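Local coordinates for SnoaL-like domain-containing protein (Kribbella flavida, PDB 4GB5), which is of unknown function but carries a SnoaL-like domain of the NTF2 clan, a fold shared by enzymes and by binding proteins without catalytic activity, at residues Arg114-Glu124 with Ser136-Ala147. Numbering follows the deposited sequence.
Sequences RWLVVGFYDNE and SVKLTASYQENA
Strand 114–124 pairs antiparallel first with 136–141 (axes at 143°) and, past a corner at S142, with 143–145, the register slipping by one where S142 and Y143 both face V118. In this classic beta bulge V118 N donates to Y143 O, while V118 O takes the amide of S142 (N to O 2.8 Å) and, weakly, that of Y143. A CB on G119 would collide with T140 O and be pressed against the preceding carbonyl, which accounts for the glycine. At the far end the ladder borrows a side chain: N123, lying alongside V137, offers OD1 to K138 N (3.0 Å) in place of a backbone carbonyl.

Beyond the bulge, R114, beside a bound phosphate, forms an end-on salt bridge with E145, NH1 (2.8 Å) and NH2 (3.0 Å) both reaching OE1 from one face of the carboxylate, whose plane is turned 38° from the guanidinium. Bends at chi2 and chi3 fold the arginine back so that L116 CB lies against one face of the guanidinium, toward its rim. Replacing R114 by alanine would probably leave E145 OE1 without its two guanidinium donors and strip the flat cover from this side of L116 CB. N146 ND2 meets R114 O in a nearly straight bond of 2.9 Å. On the opposite face of the sheet, W115 NE1 donates to Q144 OE1 (2.8 Å) within both the indole and carbonyl planes, and V117 CG2 sits over the rim of the indole. Further along, the Y121 ring touches V137 CG1 and L139 CD1, and Y20 of helix 6–25 meets it edge-to-face. Y143 stacks on W102 of the second subunit. This is the bulged C-terminal beta hairpin of the strongly curved sheet that wraps helices in the NTF2-like cone fold.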
loop_
_atom_site.group_PDB
_atom_site.type_symbol
_atom_site.label_atom_id
_atom_site.label_comp_id
_atom_site.label_asym_id
_atom_site.label_seq_id
_atom_site.Cartn_x
_atom_site.Cartn_y
_atom_site.Cartn_z
ATOM N N ARG A 114 19.327 2.260 3.602
ATOM C CA ARG A 114 17.961 2.575 3.191
ATOM C C ARG A 114 17.402 3.741 3.977
ATOM O O ARG A 114 17.300 3.694 5.214
ATOM C CB ARG A 114 17.027 1.370 3.326
ATOM C CG ARG A 114 15.634 1.540 2.724
ATOM C CD ARG A 114 14.707 2.150 3.709
ATOM N NE ARG A 114 14.206 1.213 4.709
ATOM C CZ ARG A 114 14.356 1.297 6.028
ATOM N NH1 ARG A 114 15.165 2.184 6.605
ATOM N NH2 ARG A 114 13.764 0.388 6.810
ATOM N N TRP A 115 17.070 4.810 3.257
ATOM C CA TRP A 115 16.430 5.982 3.820
ATOM C C TRP A 115 14.925 5.771 3.678
ATOM O O TRP A 115 14.395 5.639 2.581
ATOM C CB TRP A 115 16.852 7.251 3.039
ATOM C CG TRP A 115 16.124 8.489 3.423
ATOM C CD1 TRP A 115 15.684 8.880 4.694
ATOM C CD2 TRP A 115 15.750 9.556 2.538
ATOM N NE1 TRP A 115 15.066 10.117 4.608
ATOM C CE2 TRP A 115 15.083 10.523 3.295
ATOM C CE3 TRP A 115 15.888 9.758 1.166
ATOM C CZ2 TRP A 115 14.589 11.689 2.724
ATOM C CZ3 TRP A 115 15.382 10.890 0.615
ATOM C CH2 TRP A 115 14.767 11.868 1.395
ATOM N N LEU A 116 14.255 5.764 4.818
ATOM C CA LEU A 116 12.801 5.592 4.882
ATOM C C LEU A 116 12.123 6.864 5.295
ATOM O O LEU A 116 12.516 7.482 6.291
ATOM C CB LEU A 116 12.440 4.510 5.924
ATOM C CG LEU A 116 10.949 4.167 5.970
ATOM C CD1 LEU A 116 10.444 3.516 4.726
ATOM C CD2 LEU A 116 10.733 3.278 7.213
ATOM N N VAL A 117 11.111 7.259 4.519
ATOM C CA VAL A 117 10.222 8.345 4.921
ATOM C C VAL A 117 8.824 7.795 4.961
ATOM O O VAL A 117 8.367 7.234 3.964
ATOM C CB VAL A 117 10.240 9.481 3.900
ATOM C CG1 VAL A 117 9.227 10.567 4.303
ATOM C CG2 VAL A 117 11.622 10.034 3.807
ATOM N N VAL A 118 8.136 7.955 6.097
ATOM C CA VAL A 118 6.710 7.656 6.183
ATOM C C VAL A 118 5.977 8.933 6.532
ATOM O O VAL A 118 6.518 9.795 7.225
ATOM C CB VAL A 118 6.362 6.536 7.186
ATOM C CG1 VAL A 118 6.771 5.137 6.627
ATOM C CG2 VAL A 118 6.961 6.796 8.490
ATOM N N GLY A 119 4.729 9.036 6.102
ATOM C CA GLY A 119 3.940 10.212 6.412
ATOM C C GLY A 119 2.829 10.331 5.401
ATOM O O GLY A 119 2.201 9.331 5.034
ATOM N N PHE A 120 2.554 11.573 5.012
ATOM C CA PHE A 120 1.322 11.880 4.284
ATOM C C PHE A 120 1.562 12.846 3.150
ATOM O O PHE A 120 2.405 13.726 3.231
ATOM C CB PHE A 120 0.322 12.512 5.236
ATOM C CG PHE A 120 0.210 11.810 6.534
ATOM C CD1 PHE A 120 0.997 12.174 7.616
ATOM C CD2 PHE A 120 -0.645 10.737 6.644
ATOM C CE1 PHE A 120 0.941 11.486 8.809
ATOM C CE2 PHE A 120 -0.711 10.027 7.838
ATOM C CZ PHE A 120 0.087 10.407 8.928
ATOM N N TYR A 121 0.784 12.675 2.088
ATOM C CA TYR A 121 0.616 13.700 1.081
ATOM C C TYR A 121 -0.664 14.435 1.387
ATOM O O TYR A 121 -1.675 13.816 1.751
ATOM C CB TYR A 121 0.520 13.116 -0.341
ATOM C CG TYR A 121 1.827 12.558 -0.830
ATOM C CD1 TYR A 121 2.958 13.362 -0.948
ATOM C CD2 TYR A 121 1.940 11.226 -1.195
ATOM C CE1 TYR A 121 4.158 12.833 -1.389
ATOM C CE2 TYR A 121 3.111 10.723 -1.648
ATOM C CZ TYR A 121 4.214 11.485 -1.713
ATOM O OH TYR A 121 5.420 10.942 -2.173
ATOM N N ASP A 122 -0.620 15.767 1.208
ATOM C CA ASP A 122 -1.802 16.598 1.233
ATOM C C ASP A 122 -1.719 17.490 0.003
ATOM O O ASP A 122 -1.043 18.511 -0.021
ATOM C CB ASP A 122 -1.942 17.373 2.518
ATOM C CG ASP A 122 -2.202 16.472 3.694
ATOM O OD1 ASP A 122 -3.377 16.053 3.864
ATOM O OD2 ASP A 122 -1.235 16.142 4.407
ATOM N N ASN A 123 -2.312 16.976 -1.074
ATOM C CA ASN A 123 -2.086 17.458 -2.418
ATOM C C ASN A 123 -3.335 18.089 -3.004
ATOM O O ASN A 123 -4.425 17.931 -2.458
ATOM C CB ASN A 123 -1.685 16.277 -3.303
ATOM C CG ASN A 123 -0.297 15.781 -3.028
ATOM O OD1 ASN A 123 0.366 16.228 -2.088
ATOM N ND2 ASN A 123 0.163 14.792 -3.835
ATOM N N GLU A 124 -3.166 18.834 -4.090
ATOM C CA GLU A 124 -4.275 19.367 -4.868
ATOM C C GLU A 124 -4.186 18.882 -6.292
ATOM O O GLU A 124 -3.087 18.666 -6.834
ATOM C CB GLU A 124 -4.330 20.914 -4.830
ATOM C CG GLU A 124 -4.533 21.448 -3.419
ATOM C CD GLU A 124 -4.360 22.951 -3.243
ATOM O OE1 GLU A 124 -3.936 23.637 -4.183
ATOM O OE2 GLU A 124 -4.638 23.439 -2.133
ATOM N N SER A 136 -0.395 20.658 -6.721
ATOM C CA SER A 136 0.352 20.938 -5.527
ATOM C C SER A 136 0.662 19.635 -4.808
ATOM O O SER A 136 -0.228 18.794 -4.607
ATOM C CB SER A 136 -0.466 21.851 -4.601
ATOM O OG SER A 136 0.183 22.031 -3.371
ATOM N N VAL A 137 1.919 19.453 -4.404
ATOM C CA VAL A 137 2.345 18.288 -3.637
ATOM C C VAL A 137 2.910 18.766 -2.311
ATOM O O VAL A 137 3.787 19.661 -2.294
ATOM C CB VAL A 137 3.444 17.507 -4.379
ATOM C CG1 VAL A 137 3.945 16.309 -3.582
ATOM C CG2 VAL A 137 2.940 17.061 -5.727
ATOM N N LYS A 138 2.416 18.208 -1.227
ATOM C CA LYS A 138 2.939 18.522 0.084
ATOM C C LYS A 138 3.144 17.237 0.859
ATOM O O LYS A 138 2.206 16.461 1.050
ATOM C CB LYS A 138 2.015 19.426 0.852
ATOM C CG LYS A 138 2.465 19.679 2.276
ATOM C CD LYS A 138 1.503 20.617 2.972
ATOM C CE LYS A 138 1.857 20.892 4.430
ATOM N NZ LYS A 138 0.806 21.794 5.053
ATOM N N LEU A 139 4.377 17.007 1.309
ATOM C CA LEU A 139 4.723 15.843 2.024
ATOM C C LEU A 139 4.992 16.234 3.465
ATOM O O LEU A 139 5.844 17.063 3.701
ATOM C CB LEU A 139 5.983 15.250 1.419
ATOM C CG LEU A 139 6.687 14.152 2.203
ATOM C CD1 LEU A 139 5.759 12.962 2.300
ATOM C CD2 LEU A 139 8.055 13.773 1.596
ATOM N N THR A 140 4.287 15.608 4.396
ATOM C CA THR A 140 4.494 15.767 5.844
ATOM C C THR A 140 5.009 14.427 6.394
ATOM O O THR A 140 4.300 13.423 6.364
ATOM C CB THR A 140 3.182 16.172 6.522
ATOM O OG1 THR A 140 2.707 17.428 6.019
ATOM C CG2 THR A 140 3.404 16.345 8.036
ATOM N N ALA A 141 6.238 14.388 6.899
ATOM C CA ALA A 141 6.795 13.156 7.428
ATOM C C ALA A 141 6.357 12.910 8.867
ATOM O O ALA A 141 6.420 13.842 9.689
ATOM C CB ALA A 141 8.302 13.186 7.383
ATOM N N SER A 142 5.899 11.703 9.158
ATOM C CA SER A 142 5.668 11.310 10.521
ATOM C C SER A 142 6.931 10.720 11.155
ATOM O O SER A 142 7.114 10.814 12.364
ATOM C CB SER A 142 4.515 10.317 10.554
ATOM O OG SER A 142 4.865 9.230 9.783
ATOM N N TYR A 143 7.806 10.151 10.328
ATOM C CA TYR A 143 8.991 9.466 10.801
ATOM C C TYR A 143 9.959 9.306 9.632
ATOM O O TYR A 143 9.546 9.178 8.480
ATOM C CB TYR A 143 8.604 8.080 11.338
ATOM C CG TYR A 143 9.653 7.430 12.174
ATOM C CD1 TYR A 143 9.834 7.830 13.492
ATOM C CD2 TYR A 143 10.422 6.427 11.673
ATOM C CE1 TYR A 143 10.795 7.226 14.306
ATOM C CE2 TYR A 143 11.421 5.823 12.480
ATOM C CZ TYR A 143 11.584 6.225 13.764
ATOM O OH TYR A 143 12.525 5.624 14.578
ATOM N N GLN A 144 11.253 9.332 9.943
ATOM C CA GLN A 144 12.269 8.973 8.980
ATOM C C GLN A 144 13.288 8.069 9.625
ATOM O O GLN A 144 13.621 8.228 10.804
ATOM C CB GLN A 144 13.010 10.196 8.466
ATOM C CG GLN A 144 12.144 11.243 7.762
ATOM C CD GLN A 144 12.986 12.328 7.134
ATOM O OE1 GLN A 144 13.818 12.073 6.251
ATOM N NE2 GLN A 144 12.776 13.545 7.584
ATOM N N GLU A 145 13.804 7.148 8.839
ATOM C CA GLU A 145 14.939 6.319 9.241
ATOM C C GLU A 145 16.121 6.565 8.319
ATOM O O GLU A 145 15.985 6.590 7.106
ATOM C CB GLU A 145 14.537 4.860 9.197
ATOM C CG GLU A 145 15.218 3.935 10.130
ATOM C CD GLU A 145 14.445 2.631 10.191
ATOM O OE1 GLU A 145 14.666 1.827 9.295
ATOM O OE2 GLU A 145 13.636 2.428 11.138
ATOM N N ASN A 146 17.280 6.775 8.923
ATOM C CA ASN A 146 18.503 7.013 8.170
ATOM C C ASN A 146 18.440 8.262 7.286
ATOM O O ASN A 146 18.983 8.273 6.197
ATOM C CB ASN A 146 18.935 5.780 7.371
ATOM C CG ASN A 146 19.083 4.551 8.247
ATOM O OD1 ASN A 146 19.644 4.636 9.349
ATOM N ND2 ASN A 146 18.554 3.420 7.806
ATOM N N ALA A 147 17.863 9.339 7.809
ATOM C CA ALA A 147 17.752 10.579 7.037
ATOM C C ALA A 147 19.117 11.138 6.659
ATOM O O ALA A 147 19.264 11.860 5.655
ATOM C CB ALA A 147 16.963 11.591 7.805
HETATM O O HOH W 1 1.282 16.835 3.887
HETATM O O HOH W 2 -1.008 20.865 -1.309
#